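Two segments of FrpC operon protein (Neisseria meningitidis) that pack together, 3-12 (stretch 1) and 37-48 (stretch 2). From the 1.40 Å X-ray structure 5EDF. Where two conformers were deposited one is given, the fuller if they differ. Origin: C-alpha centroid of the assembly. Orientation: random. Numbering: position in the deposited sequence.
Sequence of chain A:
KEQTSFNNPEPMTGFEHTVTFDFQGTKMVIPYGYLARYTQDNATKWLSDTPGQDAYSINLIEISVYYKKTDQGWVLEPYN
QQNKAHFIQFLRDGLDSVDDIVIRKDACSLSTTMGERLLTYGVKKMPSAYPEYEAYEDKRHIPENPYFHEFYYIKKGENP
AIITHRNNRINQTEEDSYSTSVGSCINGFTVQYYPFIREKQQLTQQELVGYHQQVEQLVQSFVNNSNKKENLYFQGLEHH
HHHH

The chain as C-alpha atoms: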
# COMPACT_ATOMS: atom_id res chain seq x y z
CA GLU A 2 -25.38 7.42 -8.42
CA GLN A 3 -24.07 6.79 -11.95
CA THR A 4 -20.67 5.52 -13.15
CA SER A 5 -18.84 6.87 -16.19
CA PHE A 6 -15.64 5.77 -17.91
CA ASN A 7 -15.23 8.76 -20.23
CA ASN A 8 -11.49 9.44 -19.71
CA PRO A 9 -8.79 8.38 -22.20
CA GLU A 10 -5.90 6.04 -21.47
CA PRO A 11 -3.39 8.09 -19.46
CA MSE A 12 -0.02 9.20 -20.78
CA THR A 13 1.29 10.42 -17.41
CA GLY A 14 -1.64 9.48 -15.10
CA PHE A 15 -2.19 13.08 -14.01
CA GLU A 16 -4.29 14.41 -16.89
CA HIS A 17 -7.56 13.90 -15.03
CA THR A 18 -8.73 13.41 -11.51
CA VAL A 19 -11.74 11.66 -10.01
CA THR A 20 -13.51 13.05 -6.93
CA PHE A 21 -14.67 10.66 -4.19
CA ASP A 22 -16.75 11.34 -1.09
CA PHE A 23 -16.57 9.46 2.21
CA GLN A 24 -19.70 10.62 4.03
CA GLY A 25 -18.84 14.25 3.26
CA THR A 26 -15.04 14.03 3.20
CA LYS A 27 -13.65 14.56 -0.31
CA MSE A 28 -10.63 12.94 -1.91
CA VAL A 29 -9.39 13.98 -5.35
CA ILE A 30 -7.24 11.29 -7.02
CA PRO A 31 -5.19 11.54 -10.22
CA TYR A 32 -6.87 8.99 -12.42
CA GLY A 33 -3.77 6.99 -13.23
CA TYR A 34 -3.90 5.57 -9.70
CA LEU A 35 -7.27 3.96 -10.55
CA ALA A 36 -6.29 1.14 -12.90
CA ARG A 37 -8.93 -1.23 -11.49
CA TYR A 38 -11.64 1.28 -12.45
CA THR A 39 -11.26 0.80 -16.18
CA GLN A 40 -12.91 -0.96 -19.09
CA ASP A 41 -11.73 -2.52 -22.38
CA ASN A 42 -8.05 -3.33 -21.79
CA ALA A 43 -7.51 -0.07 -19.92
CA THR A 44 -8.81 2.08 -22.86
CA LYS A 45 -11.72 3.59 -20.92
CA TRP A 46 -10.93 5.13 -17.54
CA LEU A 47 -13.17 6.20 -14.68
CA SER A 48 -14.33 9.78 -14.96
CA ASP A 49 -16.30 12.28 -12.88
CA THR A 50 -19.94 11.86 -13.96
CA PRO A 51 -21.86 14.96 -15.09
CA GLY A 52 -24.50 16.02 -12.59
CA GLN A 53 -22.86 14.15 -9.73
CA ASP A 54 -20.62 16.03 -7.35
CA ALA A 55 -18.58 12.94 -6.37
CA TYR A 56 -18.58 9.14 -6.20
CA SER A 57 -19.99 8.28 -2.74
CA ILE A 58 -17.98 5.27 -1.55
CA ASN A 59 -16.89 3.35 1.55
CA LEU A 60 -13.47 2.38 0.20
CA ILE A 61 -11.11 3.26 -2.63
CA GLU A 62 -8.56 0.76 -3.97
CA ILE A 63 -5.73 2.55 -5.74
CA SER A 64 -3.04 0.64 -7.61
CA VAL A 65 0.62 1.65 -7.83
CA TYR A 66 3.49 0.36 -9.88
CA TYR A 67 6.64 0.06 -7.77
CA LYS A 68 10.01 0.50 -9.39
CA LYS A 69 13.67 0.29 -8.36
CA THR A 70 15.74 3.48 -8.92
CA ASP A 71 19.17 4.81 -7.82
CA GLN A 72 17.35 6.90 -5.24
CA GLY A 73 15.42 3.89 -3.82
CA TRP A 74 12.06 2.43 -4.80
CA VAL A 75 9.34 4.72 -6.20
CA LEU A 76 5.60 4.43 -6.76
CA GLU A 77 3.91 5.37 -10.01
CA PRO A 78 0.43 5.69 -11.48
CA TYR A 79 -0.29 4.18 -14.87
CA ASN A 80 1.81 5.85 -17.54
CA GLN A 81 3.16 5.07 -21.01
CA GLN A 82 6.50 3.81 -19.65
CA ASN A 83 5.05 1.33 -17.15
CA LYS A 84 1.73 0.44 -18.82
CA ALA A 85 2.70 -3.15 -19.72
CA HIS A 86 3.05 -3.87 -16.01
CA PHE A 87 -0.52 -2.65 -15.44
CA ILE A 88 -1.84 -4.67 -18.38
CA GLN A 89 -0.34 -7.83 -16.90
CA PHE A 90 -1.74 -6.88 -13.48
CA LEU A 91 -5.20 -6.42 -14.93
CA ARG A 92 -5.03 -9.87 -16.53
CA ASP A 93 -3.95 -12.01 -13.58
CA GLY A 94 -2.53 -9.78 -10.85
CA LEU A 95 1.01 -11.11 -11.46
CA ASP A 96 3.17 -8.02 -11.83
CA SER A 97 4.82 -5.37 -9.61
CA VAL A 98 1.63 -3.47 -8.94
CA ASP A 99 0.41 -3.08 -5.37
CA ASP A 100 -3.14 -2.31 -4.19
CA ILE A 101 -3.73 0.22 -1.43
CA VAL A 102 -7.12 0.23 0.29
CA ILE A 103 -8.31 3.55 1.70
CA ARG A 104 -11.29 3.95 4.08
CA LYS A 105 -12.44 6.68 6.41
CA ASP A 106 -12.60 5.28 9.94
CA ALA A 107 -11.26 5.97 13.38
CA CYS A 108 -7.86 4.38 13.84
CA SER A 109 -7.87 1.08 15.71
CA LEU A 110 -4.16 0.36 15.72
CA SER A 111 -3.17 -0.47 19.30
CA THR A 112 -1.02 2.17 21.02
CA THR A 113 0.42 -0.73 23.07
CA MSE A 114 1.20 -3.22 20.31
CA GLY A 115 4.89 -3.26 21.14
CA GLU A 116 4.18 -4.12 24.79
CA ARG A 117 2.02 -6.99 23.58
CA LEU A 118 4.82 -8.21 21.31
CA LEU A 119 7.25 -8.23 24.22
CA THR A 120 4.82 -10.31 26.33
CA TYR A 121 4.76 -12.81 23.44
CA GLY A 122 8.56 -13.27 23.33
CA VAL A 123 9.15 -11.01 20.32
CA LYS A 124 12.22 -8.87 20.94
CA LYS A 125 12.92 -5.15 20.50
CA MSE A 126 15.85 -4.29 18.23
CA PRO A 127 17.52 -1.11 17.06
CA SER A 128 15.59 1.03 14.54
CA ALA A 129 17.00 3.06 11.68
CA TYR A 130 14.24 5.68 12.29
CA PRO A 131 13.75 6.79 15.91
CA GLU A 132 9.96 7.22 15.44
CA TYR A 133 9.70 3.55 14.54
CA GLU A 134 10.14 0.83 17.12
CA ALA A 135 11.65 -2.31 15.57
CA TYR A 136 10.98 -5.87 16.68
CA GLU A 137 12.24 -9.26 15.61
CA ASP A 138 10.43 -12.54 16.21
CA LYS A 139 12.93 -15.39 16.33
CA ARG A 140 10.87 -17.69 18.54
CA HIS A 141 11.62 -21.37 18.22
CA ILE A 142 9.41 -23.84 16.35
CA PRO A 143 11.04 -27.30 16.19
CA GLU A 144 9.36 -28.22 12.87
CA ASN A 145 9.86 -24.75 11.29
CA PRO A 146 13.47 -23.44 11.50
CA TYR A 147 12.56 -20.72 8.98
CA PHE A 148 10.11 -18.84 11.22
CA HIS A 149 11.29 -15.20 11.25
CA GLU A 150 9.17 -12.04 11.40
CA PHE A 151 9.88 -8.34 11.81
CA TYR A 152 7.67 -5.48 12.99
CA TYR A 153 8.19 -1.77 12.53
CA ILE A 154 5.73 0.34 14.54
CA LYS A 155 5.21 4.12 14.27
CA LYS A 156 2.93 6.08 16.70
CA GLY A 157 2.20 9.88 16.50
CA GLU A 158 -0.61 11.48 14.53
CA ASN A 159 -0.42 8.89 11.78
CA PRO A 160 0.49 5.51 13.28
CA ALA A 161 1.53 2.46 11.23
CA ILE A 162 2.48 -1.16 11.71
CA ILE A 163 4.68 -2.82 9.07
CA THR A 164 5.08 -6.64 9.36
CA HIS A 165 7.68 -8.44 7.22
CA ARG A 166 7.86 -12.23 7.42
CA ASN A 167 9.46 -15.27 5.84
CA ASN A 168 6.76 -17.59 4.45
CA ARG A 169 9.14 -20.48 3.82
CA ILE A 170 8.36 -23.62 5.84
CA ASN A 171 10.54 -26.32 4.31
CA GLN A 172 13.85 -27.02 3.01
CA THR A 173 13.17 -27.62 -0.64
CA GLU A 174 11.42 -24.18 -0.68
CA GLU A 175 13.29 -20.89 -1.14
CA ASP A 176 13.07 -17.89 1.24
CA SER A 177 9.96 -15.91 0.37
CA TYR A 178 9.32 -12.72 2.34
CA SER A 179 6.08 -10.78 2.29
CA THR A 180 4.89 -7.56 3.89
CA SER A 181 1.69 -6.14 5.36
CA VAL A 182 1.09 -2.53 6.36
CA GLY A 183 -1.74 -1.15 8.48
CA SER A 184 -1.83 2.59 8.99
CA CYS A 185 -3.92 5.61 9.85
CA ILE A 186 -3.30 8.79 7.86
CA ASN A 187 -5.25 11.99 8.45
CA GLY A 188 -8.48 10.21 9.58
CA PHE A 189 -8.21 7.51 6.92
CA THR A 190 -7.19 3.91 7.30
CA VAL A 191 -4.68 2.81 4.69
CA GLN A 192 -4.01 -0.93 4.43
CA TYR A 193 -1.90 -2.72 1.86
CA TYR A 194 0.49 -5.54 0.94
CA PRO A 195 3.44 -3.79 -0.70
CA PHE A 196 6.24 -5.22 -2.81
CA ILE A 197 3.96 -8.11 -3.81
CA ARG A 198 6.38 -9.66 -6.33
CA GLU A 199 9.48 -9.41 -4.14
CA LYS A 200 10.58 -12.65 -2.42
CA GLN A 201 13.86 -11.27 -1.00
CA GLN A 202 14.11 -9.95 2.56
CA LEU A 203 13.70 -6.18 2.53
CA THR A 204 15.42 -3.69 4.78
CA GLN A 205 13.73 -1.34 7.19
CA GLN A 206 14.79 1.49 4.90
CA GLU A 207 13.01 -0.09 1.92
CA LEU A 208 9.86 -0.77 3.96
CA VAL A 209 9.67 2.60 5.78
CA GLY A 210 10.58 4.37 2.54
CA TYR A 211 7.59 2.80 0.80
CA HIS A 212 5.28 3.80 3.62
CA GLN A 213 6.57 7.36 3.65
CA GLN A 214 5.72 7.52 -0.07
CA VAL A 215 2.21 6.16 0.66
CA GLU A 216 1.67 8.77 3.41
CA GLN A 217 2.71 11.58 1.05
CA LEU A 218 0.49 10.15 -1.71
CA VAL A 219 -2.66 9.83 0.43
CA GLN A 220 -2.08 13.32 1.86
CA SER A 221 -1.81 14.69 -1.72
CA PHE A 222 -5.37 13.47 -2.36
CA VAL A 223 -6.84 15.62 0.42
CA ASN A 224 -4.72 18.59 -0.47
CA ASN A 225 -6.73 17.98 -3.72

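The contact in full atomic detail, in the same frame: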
# COMPACT_ATOMS: atom_id res chain seq x y z
N GLN A 3 -24.33 7.30 -10.61
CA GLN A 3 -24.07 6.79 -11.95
C GLN A 3 -22.57 6.76 -12.23
O GLN A 3 -21.85 7.71 -11.92
CB GLN A 3 -24.74 7.69 -13.00
CG GLN A 3 -26.27 7.71 -12.98
CD GLN A 3 -26.87 8.57 -14.09
OE1 GLN A 3 -26.29 8.72 -15.18
NE2 GLN A 3 -28.05 9.14 -13.83
N THR A 4 -22.09 5.68 -12.85
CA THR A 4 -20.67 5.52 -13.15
C THR A 4 -20.43 5.87 -14.60
O THR A 4 -21.30 5.64 -15.45
CB THR A 4 -20.17 4.08 -12.86
OG1 THR A 4 -20.47 3.74 -11.50
CG2 THR A 4 -18.67 3.96 -13.07
N SER A 5 -19.27 6.47 -14.86
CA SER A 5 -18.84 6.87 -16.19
C SER A 5 -17.38 6.49 -16.36
O SER A 5 -16.59 6.62 -15.41
CB SER A 5 -18.99 8.39 -16.38
OG SER A 5 -20.30 8.83 -16.05
N PHE A 6 -17.01 6.09 -17.57
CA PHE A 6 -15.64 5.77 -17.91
C PHE A 6 -15.22 6.56 -19.16
O PHE A 6 -14.78 6.00 -20.17
CB PHE A 6 -15.48 4.27 -18.13
CG PHE A 6 -15.82 3.43 -16.94
CD1 PHE A 6 -14.85 3.05 -16.03
CD2 PHE A 6 -17.13 3.02 -16.73
CE1 PHE A 6 -15.18 2.28 -14.93
CE2 PHE A 6 -17.47 2.26 -15.63
CZ PHE A 6 -16.49 1.88 -14.73
N ASN A 7 -15.38 7.87 -19.08
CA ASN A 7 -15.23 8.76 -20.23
C ASN A 7 -13.82 9.29 -20.45
O ASN A 7 -13.59 10.05 -21.39
CB ASN A 7 -16.13 10.02 -20.09
CG ASN A 7 -17.62 9.70 -19.94
OD1 ASN A 7 -18.11 8.73 -20.51
ND2 ASN A 7 -18.35 10.56 -19.19
N ASN A 8 -12.86 8.93 -19.59
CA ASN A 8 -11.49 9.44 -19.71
C ASN A 8 -10.65 8.52 -20.60
O ASN A 8 -10.84 7.32 -20.59
CB ASN A 8 -10.82 9.62 -18.34
CG ASN A 8 -11.28 10.87 -17.61
OD1 ASN A 8 -11.55 11.91 -18.21
ND2 ASN A 8 -11.34 10.78 -16.27
N PRO A 9 -9.69 9.13 -21.32
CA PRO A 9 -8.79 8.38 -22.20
C PRO A 9 -7.73 7.63 -21.40
O PRO A 9 -7.46 7.94 -20.26
CB PRO A 9 -8.15 9.49 -23.03
CG PRO A 9 -8.08 10.67 -22.09
CD PRO A 9 -9.40 10.57 -21.35
N GLU A 10 -7.11 6.66 -22.03
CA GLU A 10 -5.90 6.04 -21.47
C GLU A 10 -4.92 7.14 -21.07
O GLU A 10 -4.65 8.02 -21.86
CB GLU A 10 -5.26 5.16 -22.55
CG GLU A 10 -4.05 4.40 -22.05
CD GLU A 10 -3.25 3.72 -23.13
OE1 GLU A 10 -3.59 3.80 -24.34
OE2 GLU A 10 -2.22 3.10 -22.79
N PRO A 11 -4.38 7.09 -19.84
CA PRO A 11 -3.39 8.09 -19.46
C PRO A 11 -2.05 8.01 -20.20
O PRO A 11 -1.61 6.91 -20.58
CB PRO A 11 -3.16 7.85 -17.95
CG PRO A 11 -4.25 6.94 -17.51
CD PRO A 11 -4.69 6.18 -18.73
N MSE A 12 -1.43 9.17 -20.42
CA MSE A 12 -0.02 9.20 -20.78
C MSE A 12 0.88 9.31 -19.54
O MSE A 12 1.84 8.56 -19.40
CB MSE A 12 0.31 10.30 -21.80
CG MSE A 12 1.77 10.33 -22.16
SE MSE A 12 2.18 11.79 -23.33
CE MSE A 12 1.75 13.28 -22.25
N ARG A 37 -7.84 -0.25 -11.59
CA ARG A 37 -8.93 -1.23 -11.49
C ARG A 37 -10.30 -0.70 -11.95
O ARG A 37 -11.23 -1.48 -12.23
CB ARG A 37 -9.09 -1.78 -10.07
CG ARG A 37 -7.95 -2.64 -9.64
CD ARG A 37 -8.10 -3.11 -8.21
NE ARG A 37 -7.13 -4.11 -7.82
CZ ARG A 37 -7.25 -5.42 -7.98
NH1 ARG A 37 -8.34 -5.93 -8.55
NH2 ARG A 37 -6.31 -6.22 -7.54
N TYR A 38 -10.38 0.61 -12.09
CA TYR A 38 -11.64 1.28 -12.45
C TYR A 38 -11.61 1.66 -13.91
O TYR A 38 -11.75 2.82 -14.29
CB TYR A 38 -11.83 2.51 -11.56
CG TYR A 38 -11.84 2.28 -10.07
CD1 TYR A 38 -12.99 2.35 -9.35
CD2 TYR A 38 -10.67 2.14 -9.36
CE1 TYR A 38 -13.01 2.24 -7.95
CE2 TYR A 38 -10.67 2.03 -7.98
CZ TYR A 38 -11.83 2.09 -7.29
OH TYR A 38 -11.84 1.96 -5.92
N THR A 39 -11.43 0.64 -14.74
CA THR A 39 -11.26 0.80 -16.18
C THR A 39 -12.11 -0.24 -16.90
O THR A 39 -12.60 -1.22 -16.29
CB THR A 39 -9.78 0.66 -16.61
OG1 THR A 39 -9.27 -0.62 -16.17
CG2 THR A 39 -8.94 1.71 -16.02
N GLN A 40 -12.27 -0.01 -18.20
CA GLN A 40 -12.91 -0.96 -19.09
C GLN A 40 -12.06 -1.11 -20.35
O GLN A 40 -11.26 -0.25 -20.67
CB GLN A 40 -14.31 -0.48 -19.44
CG GLN A 40 -15.26 -0.47 -18.27
CD GLN A 40 -16.64 -0.00 -18.64
OE1 GLN A 40 -16.82 0.75 -19.60
NE2 GLN A 40 -17.63 -0.45 -17.89
N ASP A 41 -12.24 -2.25 -21.02
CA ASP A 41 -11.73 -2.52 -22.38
C ASP A 41 -10.21 -2.38 -22.52
O ASP A 41 -9.71 -1.49 -23.22
CB ASP A 41 -12.46 -1.63 -23.37
CG ASP A 41 -13.98 -1.83 -23.33
OD1 ASP A 41 -14.43 -2.93 -22.92
OD2 ASP A 41 -14.72 -0.90 -23.71
N ASN A 42 -9.52 -3.25 -21.81
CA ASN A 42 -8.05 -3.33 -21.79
C ASN A 42 -7.44 -1.98 -21.44
O ASN A 42 -6.50 -1.53 -22.10
CB ASN A 42 -7.50 -3.87 -23.13
CG ASN A 42 -6.10 -4.50 -22.99
OD1 ASN A 42 -5.73 -5.02 -21.93
ND2 ASN A 42 -5.32 -4.45 -24.07
N ALA A 43 -7.99 -1.35 -20.40
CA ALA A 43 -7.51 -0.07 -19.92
C ALA A 43 -7.57 1.06 -20.98
O ALA A 43 -6.70 1.92 -21.01
CB ALA A 43 -6.11 -0.22 -19.34
N THR A 44 -8.59 1.02 -21.84
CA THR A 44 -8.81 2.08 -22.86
C THR A 44 -9.91 3.06 -22.43
O THR A 44 -10.06 4.14 -23.01
CB THR A 44 -9.13 1.53 -24.29
OG1 THR A 44 -10.42 0.88 -24.29
CG2 THR A 44 -8.05 0.59 -24.74
N LYS A 45 -10.69 2.68 -21.43
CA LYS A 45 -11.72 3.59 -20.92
C LYS A 45 -11.51 3.69 -19.41
O LYS A 45 -11.50 2.68 -18.71
CB LYS A 45 -13.12 3.10 -21.22
CG LYS A 45 -13.43 3.07 -22.72
CD LYS A 45 -14.81 2.49 -22.97
CE LYS A 45 -15.15 2.46 -24.47
NZ LYS A 45 -14.21 1.65 -25.33
N TRP A 46 -11.32 4.91 -18.92
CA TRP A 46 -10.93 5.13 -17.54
C TRP A 46 -12.02 5.90 -16.82
O TRP A 46 -12.64 6.80 -17.40
CB TRP A 46 -9.59 5.88 -17.47
CG TRP A 46 -8.42 5.00 -17.79
CD1 TRP A 46 -8.16 4.41 -18.97
CD2 TRP A 46 -7.38 4.58 -16.88
NE1 TRP A 46 -7.00 3.63 -18.89
CE2 TRP A 46 -6.52 3.73 -17.60
CE3 TRP A 46 -7.11 4.83 -15.53
CZ2 TRP A 46 -5.42 3.12 -17.01
CZ3 TRP A 46 -5.97 4.22 -14.96
CH2 TRP A 46 -5.18 3.40 -15.70
N LEU A 47 -12.19 5.56 -15.56
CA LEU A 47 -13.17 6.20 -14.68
C LEU A 47 -13.08 7.70 -14.82
O LEU A 47 -11.99 8.28 -14.84
CB LEU A 47 -12.91 5.85 -13.20
CG LEU A 47 -14.01 6.21 -12.21
CD1 LEU A 47 -15.23 5.35 -12.45
CD2 LEU A 47 -13.51 6.03 -10.79
N SER A 48 -14.25 8.34 -14.88
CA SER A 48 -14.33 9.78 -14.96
C SER A 48 -15.37 10.32 -13.99
O SER A 48 -16.33 9.63 -13.67
CB SER A 48 -14.74 10.20 -16.37
OG SER A 48 -15.90 9.53 -16.85
O HOH W 1 -8.24 5.40 -24.42

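Stretch 2 folds back on itself as a short hairpin, and stretch 1, which has no regular secondary structure of its own, runs antiparallel to its returning arm. Arg37 lies out of reach of stretch 1, and the contact begins at Tyr38 through the backbone: Tyr38 O lies 3.5 Å from Phe6 CE1, near the plane of the Phe6 ring, where the slightly positive ring hydrogens suit a carbonyl oxygen. Tyr38 O also accepts a hydrogen bond from Leu47 N (3.1 Å).

Thr39 points away, but Gln40 points toward stretch 1 and covers one face of Phe6. Gln40 CG sits 4.1 Å from the centroid of the Phe6 ring, only 6° off the normal, a CH-pi contact. Glutamine serves well here, since both its methylenes and its flat amide can lie along an aromatic ring.

Asp41 and Asn42 do not touch stretch 1. Asp41 instead steadies the turn, with Asp41 OD2 in a salt bridge to Lys45 NZ (3.1 Å) and Asp41 O accepting a hydrogen bond from Thr44 OG1 (2.7 Å). Ala43 O receives a hydrogen bond from Trp46 NE1 (2.7 Å), which satisfies the indole's polar group within the stretch. Thr44 points its side chain away, and its carbonyl reaches stretch 1 through a water that donates to Thr44 O (2.6 Å) and accepts from Glu10 N (2.9 Å). The start of the Lys45 side chain packs on Phe6, with Lys45 CB 3.5 Å from Phe6 O, while its charged end leads away.

Trp46 forms the single antiparallel bridge of the contact. Trp46 N donates to Asn8 O (3.0 Å), and Asn8 N donates to Trp46 O (3.1 Å). The broad indole gives Pro11 a flat surface: Pro11 CD stands 3.5 Å from the centroid of the Trp46 five-membered ring, over the face, so that a rigid aliphatic ring meets an aromatic one.

Leu47 begins by pointing away, yet its end comes nearer, and Leu47 CD1 lies 3.9 Å from Phe6 CE1 and 3.8 Å from Thr4 CG2. Leu47 O accepts a hydrogen bond from Asn8 ND2 (3.0 Å), so Asn8 binds stretch 2 by both backbone and side chain.

Ser48 points toward stretch 1 and closes the contact with two hydrogen bonds. Ser48 N donates to Ser5 O (3.0 Å), and Ser48 OG accepts from Asn7 N (2.8 Å). The short hydroxyl thus engages a backbone amide.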